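Local coordinates for PAC2 family protein (Streptomyces avermitilis, PDB 3MNF), which is of unknown function but belongs to the PAC2 family, whose members include proteasome assembly chaperones, and may likewise act through protein assembly, at residues L41-Y47 against S99-L104; T69-V75 against L85-I91. One frame throughout, in Å; residues are numbered along the deposited sequence.

Interaction 1: L41-Y47 against S99-L104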
ATOM      1  N   LEU A  41      -3.658  -1.964 -16.759  1.00 61.24           N
ATOM      2  CA  LEU A  41      -3.622  -1.891 -15.304  1.00 61.41           C
ATOM      3  C   LEU A  41      -2.309  -2.465 -14.783  1.00 63.04           C
ATOM      4  O   LEU A  41      -1.751  -3.404 -15.357  1.00 64.14           O
ATOM      5  CB  LEU A  41      -4.779  -2.623 -14.654  1.00 59.76           C
ATOM      6  CG  LEU A  41      -6.178  -2.104 -14.953  1.00 59.92           C
ATOM      7  CD1 LEU A  41      -7.192  -2.812 -14.071  1.00 60.36           C
ATOM      8  CD2 LEU A  41      -6.265  -0.625 -14.741  1.00 60.10           C
ATOM      9  N   ASP A  42      -1.816  -1.877 -13.699  1.00 63.62           N
ATOM     10  CA  ASP A  42      -0.588  -2.312 -13.075  1.00 64.24           C
ATOM     11  C   ASP A  42      -0.728  -3.708 -12.450  1.00 63.06           C
ATOM     12  O   ASP A  42      -1.304  -3.854 -11.370  1.00 62.97           O
ATOM     13  CB  ASP A  42      -0.226  -1.309 -11.996  1.00 65.75           C
ATOM     14  CG  ASP A  42       1.125  -1.547 -11.438  1.00 68.25           C
ATOM     15  OD1 ASP A  42       1.575  -2.699 -11.549  1.00 68.30           O
ATOM     16  OD2 ASP A  42       1.742  -0.589 -10.913  1.00 71.58           O
ATOM     17  N   ALA A  43      -0.166  -4.721 -13.107  1.00 62.50           N
ATOM     18  CA  ALA A  43      -0.280  -6.098 -12.659  1.00 60.79           C
ATOM     19  C   ALA A  43       0.135  -6.259 -11.217  1.00 61.11           C
ATOM     20  O   ALA A  43      -0.524  -6.960 -10.456  1.00 60.40           O
ATOM     21  CB  ALA A  43       0.518  -6.982 -13.521  1.00 62.25           C
ATOM     22  N   GLU A  44       1.206  -5.573 -10.836  1.00 62.53           N
ATOM     23  CA  GLU A  44       1.734  -5.573  -9.475  1.00 63.65           C
ATOM     24  C   GLU A  44       0.666  -5.532  -8.373  1.00 62.54           C
ATOM     25  O   GLU A  44       0.851  -6.123  -7.315  1.00 63.82           O
ATOM     26  CB  GLU A  44       2.664  -4.399  -9.319  1.00 65.25           C
ATOM     27  CG  GLU A  44       3.681  -4.510  -8.218  1.00 70.82           C
ATOM     28  CD  GLU A  44       4.906  -5.328  -8.590  1.00 75.62           C
ATOM     29  OE1 GLU A  44       4.844  -6.169  -9.525  1.00 75.78           O
ATOM     30  OE2 GLU A  44       5.931  -5.136  -7.908  1.00 78.99           O
ATOM     31  N   ASP A  45      -0.461  -4.867  -8.626  1.00 61.05           N
ATOM     32  CA  ASP A  45      -1.511  -4.714  -7.612  1.00 60.14           C
ATOM     33  C   ASP A  45      -2.502  -5.844  -7.563  1.00 57.80           C
ATOM     34  O   ASP A  45      -3.217  -5.965  -6.575  1.00 58.70           O
ATOM     35  CB  ASP A  45      -2.288  -3.410  -7.803  1.00 60.03           C
ATOM     36  CG  ASP A  45      -1.445  -2.175  -7.476  1.00 66.34           C
ATOM     37  OD1 ASP A  45      -0.830  -2.119  -6.370  1.00 67.69           O
ATOM     38  OD2 ASP A  45      -1.395  -1.255  -8.348  1.00 72.88           O
ATOM     39  N   TYR A  46      -2.569  -6.673  -8.603  1.00 62.10           N
ATOM     40  CA  TYR A  46      -3.719  -7.548  -8.732  1.00 59.79           C
ATOM     41  C   TYR A  46      -3.479  -9.046  -8.913  1.00 59.52           C
ATOM     42  O   TYR A  46      -4.369  -9.867  -8.627  1.00 59.10           O
ATOM     43  CB  TYR A  46      -4.555  -7.035  -9.868  1.00 59.70           C
ATOM     44  CG  TYR A  46      -5.021  -5.615  -9.678  1.00 58.29           C
ATOM     45  CD1 TYR A  46      -4.651  -4.621 -10.566  1.00 56.65           C
ATOM     46  CD2 TYR A  46      -5.840  -5.278  -8.619  1.00 57.43           C
ATOM     47  CE1 TYR A  46      -5.081  -3.339 -10.406  1.00 58.07           C
ATOM     48  CE2 TYR A  46      -6.278  -3.980  -8.443  1.00 58.35           C
ATOM     49  CZ  TYR A  46      -5.896  -3.024  -9.343  1.00 58.50           C
ATOM     50  OH  TYR A  46      -6.328  -1.748  -9.167  1.00 59.79           O
ATOM     51  N   TYR A  47      -2.276  -9.387  -9.380  1.00 58.70           N
ATOM     52  CA  TYR A  47      -1.978 -10.715  -9.874  1.00 58.80           C
ATOM     53  C   TYR A  47      -0.916 -11.449  -9.051  1.00 59.88           C
ATOM     54  O   TYR A  47       0.170 -10.930  -8.762  1.00 60.67           O
ATOM     55  CB  TYR A  47      -1.610 -10.655 -11.349  1.00 57.95           C
ATOM     56  CG  TYR A  47      -2.732 -10.174 -12.238  1.00 59.54           C
ATOM     57  CD1 TYR A  47      -2.831  -8.834 -12.610  1.00 61.12           C
ATOM     58  CD2 TYR A  47      -3.714 -11.049 -12.695  1.00 61.99           C
ATOM     59  CE1 TYR A  47      -3.871  -8.379 -13.398  1.00 62.02           C
ATOM     60  CE2 TYR A  47      -4.766 -10.606 -13.501  1.00 63.01           C
ATOM     61  CZ  TYR A  47      -4.832  -9.272 -13.849  1.00 64.44           C
ATOM     62  OH  TYR A  47      -5.858  -8.822 -14.654  1.00 67.40           O
ATOM     63  N   SER A  99     -10.643  -2.450  -5.892  1.00 60.92           N
ATOM     64  CA  SER A  99      -9.780  -1.443  -6.482  1.00 61.86           C
ATOM     65  C   SER A  99      -9.715  -1.652  -7.970  1.00 60.91           C
ATOM     66  O   SER A  99      -9.763  -0.699  -8.737  1.00 62.08           O
ATOM     67  CB  SER A  99      -8.382  -1.566  -5.930  1.00 62.27           C
ATOM     68  OG  SER A  99      -8.442  -1.830  -4.532  1.00 67.10           O
ATOM     69  N   PHE A 100      -9.600  -2.908  -8.384  1.00 59.83           N
ATOM     70  CA  PHE A 100      -9.539  -3.250  -9.785  1.00 58.45           C
ATOM     71  C   PHE A 100     -10.708  -2.611 -10.495  1.00 59.51           C
ATOM     72  O   PHE A 100     -10.549  -1.944 -11.528  1.00 60.00           O
ATOM     73  CB  PHE A 100      -9.644  -4.746  -9.878  1.00 57.46           C
ATOM     74  CG  PHE A 100      -9.492  -5.294 -11.256  1.00 55.66           C
ATOM     75  CD1 PHE A 100      -8.231  -5.581 -11.766  1.00 54.33           C
ATOM     76  CD2 PHE A 100     -10.618  -5.615 -12.013  1.00 54.56           C
ATOM     77  CE1 PHE A 100      -8.091  -6.143 -13.028  1.00 55.02           C
ATOM     78  CE2 PHE A 100     -10.492  -6.180 -13.294  1.00 53.44           C
ATOM     79  CZ  PHE A 100      -9.239  -6.443 -13.800  1.00 54.62           C
ATOM     80  N   CYS A 101     -11.892  -2.799  -9.915  1.00 60.49           N
ATOM     81  CA  CYS A 101     -13.116  -2.336 -10.518  1.00 61.32           C
ATOM     82  C   CYS A 101     -13.211  -0.842 -10.502  1.00 62.37           C
ATOM     83  O   CYS A 101     -13.687  -0.263 -11.476  1.00 63.46           O
ATOM     84  CB  CYS A 101     -14.299  -2.944  -9.820  1.00 62.17           C
ATOM     85  SG  CYS A 101     -14.484  -4.640 -10.323  1.00 64.26           S
ATOM     86  N   ASN A 102     -12.751  -0.219  -9.415  1.00 62.54           N
ATOM     87  CA  ASN A 102     -12.682   1.223  -9.335  1.00 63.28           C
ATOM     88  C   ASN A 102     -11.783   1.768 -10.410  1.00 62.82           C
ATOM     89  O   ASN A 102     -12.088   2.773 -11.015  1.00 63.98           O
ATOM     90  CB  ASN A 102     -12.195   1.657  -7.974  1.00 64.47           C
ATOM     91  CG  ASN A 102     -13.272   1.531  -6.903  1.00 67.89           C
ATOM     92  OD1 ASN A 102     -14.461   1.295  -7.205  1.00 68.71           O
ATOM     93  ND2 ASN A 102     -12.864   1.691  -5.629  1.00 69.68           N
ATOM     94  N   GLU A 103     -10.683   1.081 -10.677  1.00 62.00           N
ATOM     95  CA  GLU A 103      -9.731   1.538 -11.676  1.00 62.30           C
ATOM     96  C   GLU A 103     -10.391   1.574 -13.061  1.00 61.92           C
ATOM     97  O   GLU A 103     -10.255   2.553 -13.792  1.00 62.94           O
ATOM     98  CB  GLU A 103      -8.467   0.681 -11.652  1.00 61.33           C
ATOM     99  CG  GLU A 103      -7.214   1.402 -12.119  1.00 65.86           C
ATOM    100  CD  GLU A 103      -5.938   0.863 -11.477  1.00 71.21           C
ATOM    101  OE1 GLU A 103      -5.910   0.761 -10.248  1.00 73.66           O
ATOM    102  OE2 GLU A 103      -4.948   0.533 -12.178  1.00 75.87           O
ATOM    103  N   LEU A 104     -11.132   0.525 -13.412  1.00 60.82           N
ATOM    104  CA  LEU A 104     -11.832   0.507 -14.686  1.00 60.22           C
ATOM    105  C   LEU A 104     -12.898   1.597 -14.714  1.00 61.90           C
ATOM    106  O   LEU A 104     -13.002   2.338 -15.688  1.00 63.53           O
ATOM    107  CB  LEU A 104     -12.421  -0.874 -14.948  1.00 59.39           C
ATOM    108  CG  LEU A 104     -11.409  -2.032 -15.059  1.00 57.42           C
ATOM    109  CD1 LEU A 104     -12.105  -3.380 -15.184  1.00 55.69           C
ATOM    110  CD2 LEU A 104     -10.490  -1.839 -16.233  1.00 55.95           C
TER
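The loop that leaves edge strand 36-40 folds back on the first turns of helix 97-111, where Tyr46 and Leu41 meet Phe100 and Glu103. Tyr46 lays one face of its ring against Phe100, whose CD1 edge points at the ring centre in a T-shaped stack, with centroids 5.2 Å apart and planes at 89°. Phe100 CB adds an off-centre CH-pi contact to the same ring, 4.2 Å from its centroid, while CB of Asp45 lies over the opposite face. With CG anti to the carbonyl carbon (chi1 -59°), Tyr46 reaches across to the helix, and its OH donates a 2.8 Å hydrogen bond to Glu103 OE1. The oxygen is met from well above the carboxylate plane, 61° out of it. Were this tyrosine an alanine, Glu103 OE1 would probably lose its hydroxyl donor and the edge of Phe100 the ring face it points at. Leu41 comes in beside them, its two methyls dividing the work: CD1 packs 3.6 Å from Phe100 CE1 and also meets Leu104 CD2 at 4.1 Å, whereas CD2 comes from the opposite direction to meet the end of Glu103, touching its CG and its carboxylate. Both sides of the contact also reach other chains: Asp42 of the loop forms a salt bridge with Arg98 of a second subunit, and Ser99 OG on the helix hydrogen-bonds Glu44 of a third subunit. Phe100 also packs on Ile160 of helix 160-171. A T-shaped tyrosine-phenylalanine pair thus joins the loop after strand 36-40 to helix 97-111 of the PAC2-family fold, beside a subunit interface.

Interaction 2: T69-V75 against L85-I91; sequences TTRLSVV and LVLVRGI
Thr69 enters the pairing through its carbonyl, which accepts a weak bond from Ile91 N. Thr70 follows with its methyl CG2 anti to the backbone N, which directs it at Val88, 3.4 Å from CG1, while its OG1 lies over Gly90 and is hydrogen-bonded to Tyr47. Arg71 is the first regular hydrogen-bonded partner, opposite Arg89: Arg71 N reaches Arg89 O at 2.9 Å, and Arg89 N returns a bond to Arg71 O. The guanidinium of Arg71 leads away from the partner strand to a salt bridge with Glu110 of a fourth subunit. Leu72 lies side by side with Val88, CD2 to CG2 4.1 Å, on the face covered by helix 97-111. Ser73 pairs with Leu87 through two bonds, the shorter running from Leu87 N to Ser73 O at 2.8 Å; its OG, 3.9 Å from Leu87 CB, is held by Asp30. Val74 and Val86 form a non-hydrogen-bonded pair; their backbones bond outward to Glu36 and Val7. At Val75, N bonds Leu85 O at 2.9 Å and Leu85 N bonds Val75 O; Val75 CG1 meets Leu87 CD1 at 3.7 Å. Reciprocal backbone hydrogen bonds thus set the register of this antiparallel hairpin; one face is mainly aliphatic under helix 97-111, and the other combines Val75, Leu85 and Leu87 with Ser73 and the two arginines, so that polar ends find partners beyond the two strands.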
ATOM      1  N   THR A  69      -2.148  -9.027 -17.437  1.00 60.86           N
ATOM      2  CA  THR A  69      -2.777  -7.758 -17.059  1.00 60.95           C
ATOM      3  C   THR A  69      -4.146  -7.544 -17.686  1.00 60.08           C
ATOM      4  O   THR A  69      -4.722  -8.472 -18.195  1.00 60.95           O
ATOM      5  CB  THR A  69      -1.808  -6.539 -17.235  1.00 62.52           C
ATOM      6  OG1 THR A  69      -2.315  -5.415 -16.490  1.00 62.78           O
ATOM      7  CG2 THR A  69      -1.590  -6.200 -18.719  1.00 62.94           C
ATOM      8  N   THR A  70      -4.685  -6.343 -17.571  1.00 59.70           N
ATOM      9  CA  THR A  70      -5.965  -6.009 -18.148  1.00 59.65           C
ATOM     10  C   THR A  70      -5.658  -4.767 -18.921  1.00 60.90           C
ATOM     11  O   THR A  70      -5.184  -3.777 -18.354  1.00 60.77           O
ATOM     12  CB  THR A  70      -7.007  -5.717 -17.060  1.00 58.94           C
ATOM     13  OG1 THR A  70      -7.252  -6.922 -16.321  1.00 59.76           O
ATOM     14  CG2 THR A  70      -8.301  -5.237 -17.658  1.00 57.95           C
ATOM     15  N   ARG A  71      -5.885  -4.831 -20.228  1.00 62.24           N
ATOM     16  CA  ARG A  71      -5.444  -3.772 -21.101  1.00 64.15           C
ATOM     17  C   ARG A  71      -6.643  -3.081 -21.731  1.00 64.70           C
ATOM     18  O   ARG A  71      -7.638  -3.731 -22.049  1.00 64.64           O
ATOM     19  CB  ARG A  71      -4.495  -4.334 -22.137  1.00 65.52           C
ATOM     20  CG  ARG A  71      -3.685  -3.291 -22.887  1.00 70.62           C
ATOM     21  CD  ARG A  71      -2.490  -3.926 -23.635  1.00 77.09           C
ATOM     22  NE  ARG A  71      -1.952  -5.100 -22.930  1.00 77.90           N
ATOM     23  CZ  ARG A  71      -0.812  -5.123 -22.242  1.00 79.15           C
ATOM     24  NH1 ARG A  71      -0.039  -4.031 -22.151  1.00 78.84           N
ATOM     25  NH2 ARG A  71      -0.440  -6.260 -21.650  1.00 78.44           N
ATOM     26  N   LEU A  72      -6.549  -1.759 -21.872  1.00 65.81           N
ATOM     27  CA  LEU A  72      -7.605  -0.948 -22.468  1.00 67.13           C
ATOM     28  C   LEU A  72      -7.215  -0.355 -23.835  1.00 69.47           C
ATOM     29  O   LEU A  72      -6.146   0.249 -23.976  1.00 70.56           O
ATOM     30  CB  LEU A  72      -8.005   0.174 -21.514  1.00 66.86           C
ATOM     31  CG  LEU A  72      -8.642  -0.207 -20.174  1.00 65.97           C
ATOM     32  CD1 LEU A  72      -7.583  -0.336 -19.078  1.00 67.53           C
ATOM     33  CD2 LEU A  72      -9.677   0.818 -19.747  1.00 64.47           C
ATOM     34  N   SER A  73      -8.085  -0.534 -24.829  1.00 70.59           N
ATOM     35  CA  SER A  73      -7.884   0.058 -26.155  1.00 73.31           C
ATOM     36  C   SER A  73      -9.174   0.660 -26.699  1.00 74.48           C
ATOM     37  O   SER A  73     -10.266   0.286 -26.251  1.00 73.42           O
ATOM     38  CB  SER A  73      -7.374  -0.989 -27.135  1.00 74.68           C
ATOM     39  OG  SER A  73      -8.347  -1.989 -27.346  1.00 75.36           O
ATOM     40  N   VAL A  74      -9.026   1.584 -27.655  1.00 76.94           N
ATOM     41  CA  VAL A  74     -10.145   2.282 -28.318  1.00 79.18           C
ATOM     42  C   VAL A  74     -10.315   1.797 -29.739  1.00 81.64           C
ATOM     43  O   VAL A  74      -9.344   1.731 -30.498  1.00 83.13           O
ATOM     44  CB  VAL A  74      -9.887   3.793 -28.512  1.00 80.80           C
ATOM     45  CG1 VAL A  74     -11.194   4.535 -28.662  1.00 81.92           C
ATOM     46  CG2 VAL A  74      -9.088   4.373 -27.379  1.00 81.30           C
ATOM     47  N   VAL A  75     -11.550   1.493 -30.110  1.00 82.77           N
ATOM     48  CA  VAL A  75     -11.869   1.225 -31.502  1.00 86.09           C
ATOM     49  C   VAL A  75     -12.804   2.317 -31.997  1.00 88.94           C
ATOM     50  O   VAL A  75     -13.637   2.815 -31.241  1.00 87.68           O
ATOM     51  CB  VAL A  75     -12.443  -0.217 -31.748  1.00 85.96           C
ATOM     52  CG1 VAL A  75     -11.422  -1.282 -31.408  1.00 83.35           C
ATOM     53  CG2 VAL A  75     -13.695  -0.455 -30.961  1.00 84.61           C
ATOM     54  N   LEU A  85     -15.712   2.664 -29.161  1.00 85.60           N
ATOM     55  CA  LEU A  85     -15.826   1.578 -28.195  1.00 82.07           C
ATOM     56  C   LEU A  85     -14.531   1.444 -27.400  1.00 79.04           C
ATOM     57  O   LEU A  85     -13.435   1.648 -27.927  1.00 79.39           O
ATOM     58  CB  LEU A  85     -16.179   0.257 -28.872  1.00 82.48           C
ATOM     59  CG  LEU A  85     -17.622  -0.243 -28.840  1.00 83.05           C
ATOM     60  CD1 LEU A  85     -18.593   0.818 -29.239  1.00 86.54           C
ATOM     61  CD2 LEU A  85     -17.793  -1.430 -29.750  1.00 83.64           C
ATOM     62  N   VAL A  86     -14.671   1.125 -26.122  1.00 76.01           N
ATOM     63  CA  VAL A  86     -13.537   0.976 -25.239  1.00 72.95           C
ATOM     64  C   VAL A  86     -13.495  -0.490 -24.888  1.00 71.70           C
ATOM     65  O   VAL A  86     -14.412  -1.006 -24.237  1.00 71.70           O
ATOM     66  CB  VAL A  86     -13.710   1.823 -23.962  1.00 71.72           C
ATOM     67  CG1 VAL A  86     -12.622   1.524 -22.974  1.00 68.74           C
ATOM     68  CG2 VAL A  86     -13.722   3.314 -24.300  1.00 72.80           C
ATOM     69  N   LEU A  87     -12.452  -1.181 -25.328  1.00 71.07           N
ATOM     70  CA  LEU A  87     -12.375  -2.621 -25.077  1.00 69.89           C
ATOM     71  C   LEU A  87     -11.482  -2.891 -23.876  1.00 68.15           C
ATOM     72  O   LEU A  87     -10.432  -2.245 -23.708  1.00 68.48           O
ATOM     73  CB  LEU A  87     -11.880  -3.374 -26.312  1.00 70.66           C
ATOM     74  CG  LEU A  87     -12.709  -3.118 -27.565  1.00 72.58           C
ATOM     75  CD1 LEU A  87     -12.118  -3.813 -28.761  1.00 75.31           C
ATOM     76  CD2 LEU A  87     -14.125  -3.559 -27.356  1.00 72.44           C
ATOM     77  N   VAL A  88     -11.905  -3.826 -23.033  1.00 66.59           N
ATOM     78  CA  VAL A  88     -11.129  -4.194 -21.881  1.00 64.89           C
ATOM     79  C   VAL A  88     -10.842  -5.665 -21.950  1.00 64.69           C
ATOM     80  O   VAL A  88     -11.758  -6.468 -21.867  1.00 65.75           O
ATOM     81  CB  VAL A  88     -11.882  -3.875 -20.594  1.00 64.26           C
ATOM     82  CG1 VAL A  88     -11.095  -4.331 -19.361  1.00 62.45           C
ATOM     83  CG2 VAL A  88     -12.163  -2.373 -20.525  1.00 66.06           C
ATOM     84  N   ARG A  89      -9.569  -6.016 -22.100  1.00 64.10           N
ATOM     85  CA  ARG A  89      -9.155  -7.407 -22.223  1.00 63.80           C
ATOM     86  C   ARG A  89      -8.280  -7.795 -21.054  1.00 62.53           C
ATOM     87  O   ARG A  89      -7.112  -7.380 -20.964  1.00 62.77           O
ATOM     88  CB  ARG A  89      -8.402  -7.598 -23.524  1.00 64.99           C
ATOM     89  CG  ARG A  89      -9.289  -7.407 -24.727  1.00 68.75           C
ATOM     90  CD  ARG A  89      -8.536  -7.536 -26.019  1.00 72.40           C
ATOM     91  NE  ARG A  89      -7.878  -8.834 -26.106  1.00 74.66           N
ATOM     92  CZ  ARG A  89      -6.843  -9.093 -26.894  1.00 75.16           C
ATOM     93  NH1 ARG A  89      -6.344  -8.141 -27.666  1.00 76.29           N
ATOM     94  NH2 ARG A  89      -6.314 -10.302 -26.906  1.00 75.45           N
ATOM     95  N   GLY A  90      -8.836  -8.585 -20.148  1.00 61.17           N
ATOM     96  CA  GLY A  90      -8.114  -8.875 -18.930  1.00 60.14           C
ATOM     97  C   GLY A  90      -8.075 -10.333 -18.559  1.00 60.84           C
ATOM     98  O   GLY A  90      -8.786 -11.158 -19.116  1.00 62.47           O
ATOM     99  N   ILE A  91      -7.196 -10.650 -17.628  1.00 60.33           N
ATOM    100  CA  ILE A  91      -7.240 -11.893 -16.878  1.00 60.13           C
ATOM    101  C   ILE A  91      -8.001 -11.572 -15.572  1.00 58.90           C
ATOM    102  O   ILE A  91      -7.823 -10.484 -15.014  1.00 59.17           O
ATOM    103  CB  ILE A  91      -5.822 -12.237 -16.518  1.00 60.73           C
ATOM    104  CG1 ILE A  91      -4.908 -12.022 -17.745  1.00 61.11           C
ATOM    105  CG2 ILE A  91      -5.739 -13.611 -15.818  1.00 61.03           C
ATOM    106  CD1 ILE A  91      -4.626 -13.278 -18.509  1.00 66.80           C
TER

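How the interactions relate
Centred about 13 Å apart, the two contacts lie on the same side of the chain's centre. Along the chain interaction 2 is nested within the span closed by interaction 1: the loop 41-47 comes first, then strands 70-78 and 82-91, then helix 97-111, which is the next element after the second strand. They meet at the hairpin's open end, where Leu41 N lies 2.9 Å from Thr70 O and Tyr47 OH lies 2.6 Å from Ile91 O, both probable hydrogen bonds. Helix 97-111 serves both, receiving the loop and covering one face of the hairpin. Edge strand, hairpin and helix thus form one continuous unit of the PAC2 domain, with further subunits contacted from both.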